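Local atomic coordinates of cupin type-2 domain-containing protein (Streptococcus pyogenes, PDB entry 1YHF), a protein that is of unknown function but belongs to the cupin superfamily, with a small single-domain beta-barrel fold. Residues G60-T65 against M106-V111. Residues are numbered along the deposited sequence; the frame is centred on the assembly and turned at random.
Sequences GDAMVT and MLLVVV
The carbonyl oxygen of Leu107 is gripped twice: Thr65 N donates to Leu107 O at 2.9 Å, in the carbonyl plane and nearly straight (170° at the hydrogen), and a water donates to it at 3.2 Å. That water also bonds Thr65 OG1, tying side chain to opposite backbone; OG1, anti to its own carbonyl carbon, reaches the water from there and has a second partner in Thr87. With the return bond from Leu107 N to Thr65 O, this is one of three hydrogen-bonded pairs, the others being Met63 with Val109 and Asp61 with Val111. The last closes less evenly: Val111 N reaches Asp61 O at 2.7 Å, whereas the bond from Asp61 N to Val111 O bends to 132°. On the face carrying Ala62, Val64, Leu108 and Val110, Leu108 CD1 lies 3.7 Å from Val64 CG2, while Val64 CG1 meets the selenium of Met106 at 3.7 Å. Ala62 CB packs on Val110 CG2 at 3.9 Å. Strand directions differ by 166°, so the pairing is antiparallel. Backbone bonds continue outward, from Ala62 and Val64 to strand 87-90 and from Met106, Leu108 and Val110 to strand 40-47, which places this pair inside one sheet of the cupin beta-barrel.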
loop_
_atom_site.group_PDB
_atom_site.type_symbol
_atom_site.label_atom_id
_atom_site.label_comp_id
_atom_site.label_asym_id
_atom_site.label_seq_id
_atom_site.Cartn_x
_atom_site.Cartn_y
_atom_site.Cartn_z
ATOM N N GLY A 60 -0.062 -12.598 5.663
ATOM C CA GLY A 60 -0.359 -12.714 4.232
ATOM C C GLY A 60 0.776 -12.223 3.342
ATOM O O GLY A 60 1.723 -11.594 3.831
ATOM N N ASP A 61 0.698 -12.541 2.044
ATOM C CA ASP A 61 1.623 -11.972 1.067
ATOM C C ASP A 61 1.095 -10.554 0.756
ATOM O O ASP A 61 -0.106 -10.354 0.554
ATOM C CB ASP A 61 1.689 -12.812 -0.224
ATOM C CG ASP A 61 2.479 -14.124 -0.069
ATOM O OD1 ASP A 61 3.377 -14.217 0.797
ATOM O OD2 ASP A 61 2.214 -15.068 -0.851
ATOM N N ALA A 62 1.998 -9.593 0.710
ATOM C CA ALA A 62 1.642 -8.193 0.591
ATOM C C ALA A 62 2.225 -7.610 -0.695
ATOM O O ALA A 62 3.446 -7.404 -0.827
ATOM C CB ALA A 62 2.148 -7.426 1.830
HETATM N N MSE A 63 1.362 -7.346 -1.662
HETATM C CA MSE A 63 1.852 -6.856 -2.939
HETATM C C MSE A 63 1.792 -5.342 -2.910
HETATM O O MSE A 63 0.759 -4.766 -2.579
HETATM C CB MSE A 63 1.030 -7.408 -4.093
HETATM C CG MSE A 63 1.497 -6.908 -5.431
HETATM SE SE MSE A 63 0.651 -7.811 -6.927
HETATM C CE MSE A 63 -1.210 -7.238 -6.701
ATOM N N VAL A 64 2.926 -4.723 -3.236
ATOM C CA VAL A 64 3.046 -3.278 -3.245
ATOM C C VAL A 64 3.241 -2.814 -4.664
ATOM O O VAL A 64 4.195 -3.238 -5.325
ATOM C CB VAL A 64 4.267 -2.802 -2.411
ATOM C CG1 VAL A 64 4.470 -1.285 -2.556
ATOM C CG2 VAL A 64 4.098 -3.180 -0.959
ATOM N N THR A 65 2.354 -1.927 -5.114
ATOM C CA THR A 65 2.474 -1.321 -6.427
ATOM C C THR A 65 2.636 0.191 -6.233
ATOM O O THR A 65 1.763 0.836 -5.648
ATOM C CB THR A 65 1.260 -1.719 -7.309
ATOM O OG1 THR A 65 1.368 -3.116 -7.668
ATOM C CG2 THR A 65 1.189 -0.903 -8.547
HETATM N N MSE A 106 0.950 4.376 -3.197
HETATM C CA MSE A 106 0.963 2.948 -3.489
HETATM C C MSE A 106 -0.386 2.267 -3.342
HETATM O O MSE A 106 -1.252 2.716 -2.575
HETATM C CB MSE A 106 1.956 2.215 -2.575
HETATM C CG MSE A 106 1.658 2.322 -1.108
HETATM SE SE MSE A 106 2.664 0.916 -0.134
HETATM C CE MSE A 106 2.442 1.602 1.609
ATOM N N LEU A 107 -0.562 1.188 -4.096
ATOM C CA LEU A 107 -1.664 0.286 -3.856
ATOM C C LEU A 107 -1.050 -0.901 -3.112
ATOM O O LEU A 107 -0.046 -1.458 -3.542
ATOM C CB LEU A 107 -2.318 -0.168 -5.171
ATOM C CG LEU A 107 -3.382 -1.263 -5.016
ATOM C CD1 LEU A 107 -4.643 -0.789 -4.246
ATOM C CD2 LEU A 107 -3.765 -1.780 -6.392
ATOM N N LEU A 108 -1.654 -1.253 -1.986
ATOM C CA LEU A 108 -1.206 -2.347 -1.151
ATOM C C LEU A 108 -2.300 -3.412 -1.068
ATOM O O LEU A 108 -3.402 -3.151 -0.597
ATOM C CB LEU A 108 -0.821 -1.811 0.244
ATOM C CG LEU A 108 -0.463 -2.884 1.283
ATOM C CD1 LEU A 108 0.877 -3.533 0.923
ATOM C CD2 LEU A 108 -0.435 -2.311 2.721
ATOM N N VAL A 109 -1.996 -4.615 -1.555
ATOM C CA VAL A 109 -2.944 -5.700 -1.548
ATOM C C VAL A 109 -2.335 -6.811 -0.668
ATOM O O VAL A 109 -1.287 -7.372 -0.986
ATOM C CB VAL A 109 -3.262 -6.204 -2.981
ATOM C CG1 VAL A 109 -4.203 -7.389 -2.926
ATOM C CG2 VAL A 109 -3.878 -5.066 -3.832
ATOM N N VAL A 110 -2.979 -7.080 0.460
ATOM C CA VAL A 110 -2.463 -8.084 1.387
ATOM C C VAL A 110 -3.362 -9.308 1.425
ATOM O O VAL A 110 -4.497 -9.265 1.969
ATOM C CB VAL A 110 -2.255 -7.518 2.834
ATOM C CG1 VAL A 110 -1.612 -8.595 3.761
ATOM C CG2 VAL A 110 -1.430 -6.229 2.815
ATOM N N VAL A 111 -2.827 -10.417 0.901
ATOM C CA VAL A 111 -3.600 -11.618 0.740
ATOM C C VAL A 111 -3.235 -12.608 1.849
ATOM O O VAL A 111 -2.119 -13.131 1.895
ATOM C CB VAL A 111 -3.469 -12.210 -0.689
ATOM C CG1 VAL A 111 -4.387 -13.431 -0.831
ATOM C CG2 VAL A 111 -3.838 -11.120 -1.765
HETATM O O HOH W 1 -0.400 -3.862 -5.576
#